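Local coordinates for cysteine synthase (Fusobacterium nucleatum subsp. nucleatum strain ATCC 25586, PDB 5XEN) that produces hydrogen sulfide as a pyridoxal-phosphate enzyme of the cysteine synthase family, and probably also makes L-cysteine from O-acetyl-L-serine and sulfide, at the pyridoxal-5'-phosphate and serine site. Coordinates in Å, arbitrary orientation; residue numbers count along the deposited sequence, not the author numbering.

The pyridoxal-5'-phosphate and serine site. Residues 46, 73-77, 146, 178-184, 223-225, 270, 297-298, 303. With PLP (pyridoxal-5'-phosphate), chain B; SER (serine), chain C.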
loop_
_atom_site.group_PDB
_atom_site.type_symbol
_atom_site.label_atom_id
_atom_site.label_comp_id
_atom_site.label_asym_id
_atom_site.label_seq_id
_atom_site.Cartn_x
_atom_site.Cartn_y
_atom_site.Cartn_z
ATOM N N LYS A 46 8.750 0.334 9.181
ATOM C CA LYS A 46 8.978 -0.596 10.277
ATOM C C LYS A 46 9.114 -2.040 9.826
ATOM O O LYS A 46 9.683 -2.859 10.568
ATOM C CB LYS A 46 7.913 -0.468 11.359
ATOM C CG LYS A 46 7.650 0.956 11.788
ATOM C CD LYS A 46 8.888 1.725 12.185
ATOM C CE LYS A 46 8.494 3.153 12.641
ATOM N NZ LYS A 46 7.417 3.167 13.667
ATOM N N THR A 73 4.041 -1.354 20.790
ATOM C CA THR A 73 4.136 -0.609 19.556
ATOM C C THR A 73 2.996 0.422 19.488
ATOM O O THR A 73 1.940 0.219 20.070
ATOM C CB THR A 73 4.031 -1.561 18.341
ATOM O OG1 THR A 73 3.980 -0.820 17.116
ATOM C CG2 THR A 73 2.778 -2.412 18.435
ATOM N N SER A 74 3.234 1.502 18.762
ATOM C CA SER A 74 2.173 2.454 18.404
ATOM C C SER A 74 1.431 2.013 17.154
ATOM O O SER A 74 0.468 2.663 16.738
ATOM C CB SER A 74 2.738 3.859 18.232
ATOM O OG SER A 74 3.659 3.928 17.159
ATOM N N GLY A 75 1.899 0.920 16.533
ATOM C CA GLY A 75 1.137 0.291 15.471
ATOM C C GLY A 75 1.993 -0.294 14.392
ATOM O O GLY A 75 1.895 -1.492 14.096
ATOM N N ASN A 76 2.789 0.552 13.744
ATOM C CA ASN A 76 3.476 0.078 12.550
ATOM C C ASN A 76 4.493 -1.038 12.822
ATOM O O ASN A 76 4.611 -1.962 12.020
ATOM C CB ASN A 76 4.109 1.200 11.805
ATOM C CG ASN A 76 3.116 1.944 10.972
ATOM O OD1 ASN A 76 2.219 1.340 10.360
ATOM N ND2 ASN A 76 3.262 3.246 10.920
ATOM N N THR A 77 5.257 -0.943 13.903
ATOM C CA THR A 77 6.172 -2.058 14.205
ATOM C C THR A 77 5.402 -3.367 14.419
ATOM O O THR A 77 5.852 -4.441 13.996
ATOM C CB THR A 77 7.077 -1.745 15.393
ATOM O OG1 THR A 77 7.853 -0.591 15.043
ATOM C CG2 THR A 77 8.025 -2.924 15.697
ATOM N N GLN A 146 11.963 -2.498 20.219
ATOM C CA GLN A 146 12.409 -1.484 19.271
ATOM C C GLN A 146 13.014 -0.216 19.927
ATOM O O GLN A 146 13.769 0.488 19.292
ATOM C CB GLN A 146 11.243 -1.073 18.388
ATOM C CG GLN A 146 10.090 -0.456 19.171
ATOM C CD GLN A 146 8.945 -0.010 18.291
ATOM O OE1 GLN A 146 9.141 0.395 17.139
ATOM N NE2 GLN A 146 7.735 -0.126 18.814
ATOM N N GLY A 178 11.065 12.053 10.911
ATOM C CA GLY A 178 10.307 12.059 12.144
ATOM C C GLY A 178 10.848 11.081 13.171
ATOM O O GLY A 178 11.503 10.094 12.810
ATOM N N THR A 179 10.598 11.326 14.449
ATOM C CA THR A 179 11.067 10.447 15.516
ATOM C C THR A 179 9.954 9.940 16.416
ATOM O O THR A 179 9.023 10.678 16.757
ATOM C CB THR A 179 12.125 11.127 16.421
ATOM O OG1 THR A 179 11.549 12.298 17.043
ATOM C CG2 THR A 179 13.346 11.491 15.602
ATOM N N GLY A 180 10.078 8.668 16.787
ATOM C CA GLY A 180 9.316 8.025 17.834
ATOM C C GLY A 180 10.329 7.285 18.710
ATOM O O GLY A 180 10.685 7.773 19.795
ATOM N N THR A 181 10.824 6.150 18.228
ATOM C CA THR A 181 12.011 5.534 18.829
ATOM C C THR A 181 13.294 6.337 18.597
ATOM O O THR A 181 14.185 6.326 19.438
ATOM C CB THR A 181 12.287 4.084 18.347
ATOM O OG1 THR A 181 12.745 4.079 16.992
ATOM C CG2 THR A 181 11.053 3.197 18.531
ATOM N N GLY A 182 13.371 7.009 17.457
ATOM C CA GLY A 182 14.561 7.659 16.970
ATOM C C GLY A 182 15.423 6.783 16.098
ATOM O O GLY A 182 16.496 7.207 15.665
ATOM N N GLY A 183 14.988 5.555 15.847
ATOM C CA GLY A 183 15.805 4.601 15.118
ATOM C C GLY A 183 16.009 4.904 13.667
ATOM O O GLY A 183 17.142 4.804 13.148
ATOM N N SER A 184 14.935 5.254 12.966
ATOM C CA SER A 184 15.075 5.560 11.556
ATOM C C SER A 184 15.962 6.795 11.374
ATOM O O SER A 184 16.831 6.823 10.491
ATOM C CB SER A 184 13.719 5.676 10.838
ATOM O OG SER A 184 12.892 6.662 11.434
ATOM N N GLN A 223 0.507 10.521 14.932
ATOM C CA GLN A 223 0.643 9.114 15.291
ATOM C C GLN A 223 1.955 8.506 14.826
ATOM O O GLN A 223 2.351 8.690 13.655
ATOM C CB GLN A 223 -0.520 8.326 14.713
ATOM C CG GLN A 223 -1.847 8.641 15.366
ATOM C CD GLN A 223 -2.964 7.769 14.819
ATOM O OE1 GLN A 223 -2.826 6.526 14.733
ATOM N NE2 GLN A 223 -4.070 8.410 14.409
ATOM N N GLY A 224 2.644 7.826 15.746
ATOM C CA GLY A 224 3.956 7.234 15.478
ATOM C C GLY A 224 5.114 8.099 15.984
ATOM O O GLY A 224 6.166 7.582 16.358
ATOM N N MET A 225 4.916 9.408 16.023
ATOM C CA MET A 225 5.945 10.298 16.568
ATOM C C MET A 225 5.715 10.547 18.055
ATOM O O MET A 225 4.686 10.166 18.609
ATOM C CB MET A 225 6.018 11.598 15.760
ATOM C CG MET A 225 6.708 11.397 14.427
ATOM S SD MET A 225 6.687 12.764 13.259
ATOM C CE MET A 225 7.102 14.131 14.363
ATOM N N SER A 270 2.577 11.478 10.282
ATOM C CA SER A 270 4.003 11.790 10.506
ATOM C C SER A 270 4.716 12.243 9.216
ATOM O O SER A 270 5.675 13.004 9.287
ATOM C CB SER A 270 4.743 10.654 11.181
ATOM O OG SER A 270 5.013 9.568 10.311
ATOM N N THR A 297 7.386 7.857 6.581
ATOM C CA THR A 297 7.434 6.613 7.340
ATOM C C THR A 297 6.361 5.598 6.936
ATOM O O THR A 297 6.638 4.394 6.916
ATOM C CB THR A 297 7.408 6.899 8.845
ATOM O OG1 THR A 297 8.540 7.742 9.149
ATOM C CG2 THR A 297 7.479 5.611 9.672
ATOM N N ASP A 298 5.150 6.077 6.656
ATOM C CA ASP A 298 4.069 5.177 6.271
ATOM C C ASP A 298 3.110 5.811 5.318
ATOM O O ASP A 298 3.148 7.031 5.089
ATOM C CB ASP A 298 3.349 4.538 7.494
ATOM C CG ASP A 298 2.353 5.431 8.218
ATOM O OD1 ASP A 298 2.369 6.671 8.005
ATOM O OD2 ASP A 298 1.577 4.878 9.078
ATOM N N TYR A 303 -5.234 6.061 8.121
ATOM C CA TYR A 303 -5.652 7.242 8.890
ATOM C C TYR A 303 -7.010 7.723 8.406
ATOM O O TYR A 303 -7.452 8.791 8.785
ATOM C CB TYR A 303 -4.623 8.352 8.826
ATOM C CG TYR A 303 -3.282 7.855 9.323
ATOM C CD1 TYR A 303 -3.018 7.770 10.682
ATOM C CD2 TYR A 303 -2.318 7.392 8.436
ATOM C CE1 TYR A 303 -1.808 7.270 11.144
ATOM C CE2 TYR A 303 -1.102 6.891 8.887
ATOM C CZ TYR A 303 -0.845 6.852 10.241
ATOM O OH TYR A 303 0.357 6.333 10.699
HETATM N N1 PLP B . 6.051 7.621 11.869
HETATM C C2 PLP B . 5.353 6.428 11.849
HETATM C C2A PLP B . 4.132 6.323 10.967
HETATM C C3 PLP B . 5.812 5.343 12.619
HETATM O O3 PLP B . 5.152 4.158 12.594
HETATM C C4 PLP B . 6.952 5.481 13.415
HETATM C C4A PLP B . 7.453 4.336 14.278
HETATM C C5 PLP B . 7.618 6.708 13.432
HETATM C C6 PLP B . 7.186 7.755 12.652
HETATM C C5A PLP B . 8.858 6.922 14.244
HETATM O O4P PLP B . 9.990 6.176 13.731
HETATM P P PLP B . 11.247 5.790 14.670
HETATM O O1P PLP B . 12.189 5.304 13.619
HETATM O O2P PLP B . 10.748 4.755 15.614
HETATM O O3P PLP B . 11.662 7.053 15.357
HETATM N N SER C . 6.467 4.360 15.505
HETATM C CA SER C . 6.861 3.145 16.199
HETATM C C SER C . 5.925 1.947 16.133
HETATM O O SER C . 5.598 1.643 14.977
HETATM C CB SER C . 7.148 3.396 17.611
HETATM O OG SER C . 5.937 3.331 18.288
HETATM O OXT SER C . 5.751 1.252 17.178
HETATM O O HOH W 1 2.872 3.514 14.410
HETATM O O HOH W 2 13.563 8.463 13.899
HETATM O O HOH W 3 9.963 2.310 15.223
#
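Lys46 is the Schiff-base lysine, and its chain runs in from the Thr297 face of the cofactor, opposite the serine, which lies towards Gly224. From CB it sends CG anti to the carbonyl carbon (chi1 -48°), where Lys46 CG passes 3.9 Å from SER O, a carboxylate oxygen. A bend at chi2 brings CD to 3.6 Å from PLP C4A. The chain then runs straight to CE (chi3 -178°), alongside SER CA, and bends again, so that NZ meets C4A at 1.3 Å, an imine length. Serine N also sits at C4A; both ligands are partly occupied with two conformers, so the model probably superposes the lysine aldimine and the serine aldimine.

The serine carboxylate is gripped at both oxygens. Its O accepts from Thr77 N; in the model Lys46 NZ also lies within bonding distance, though the two states may not coexist. Its OXT takes Thr73 OG1 at 2.7 Å, along with Ser74 N and the amide NE2 of Gln146, which donates nearly in its own plane. The one hydrogen of Thr77 OG1 can go either to SER O, the longer contact, or to Gln146 OE1, the shorter, which would help fix the turn of that amide. The serine ligand's hydroxyl OG pairs with Ser74 OG at 2.6 Å.

The pyridine ring is sandwiched: Thr297 CG2 presses on one face, 3.3 Å from the centroid, and Gly224 CA covers the other. Asn76 ND2 points in its amide plane at the phenolic O3 of PLP, 2.7 Å away and 166° at the hydrogen; its other N-H goes to Asp298 OD2, which Tyr303 OH also holds. Ser270 OG lies beside ring nitrogen N1. At the phosphate, Gly180 N donates to O3P at 2.7 Å, while Thr181 binds O2P through both N and OG1.

The site fills the cleft between the two domains of this fold-type II enzyme. The N-terminal end of helix 76-88 faces the carboxylate, and the glycine-rich loop joining strand 174-178 to helix 183-195 cradles the phosphate.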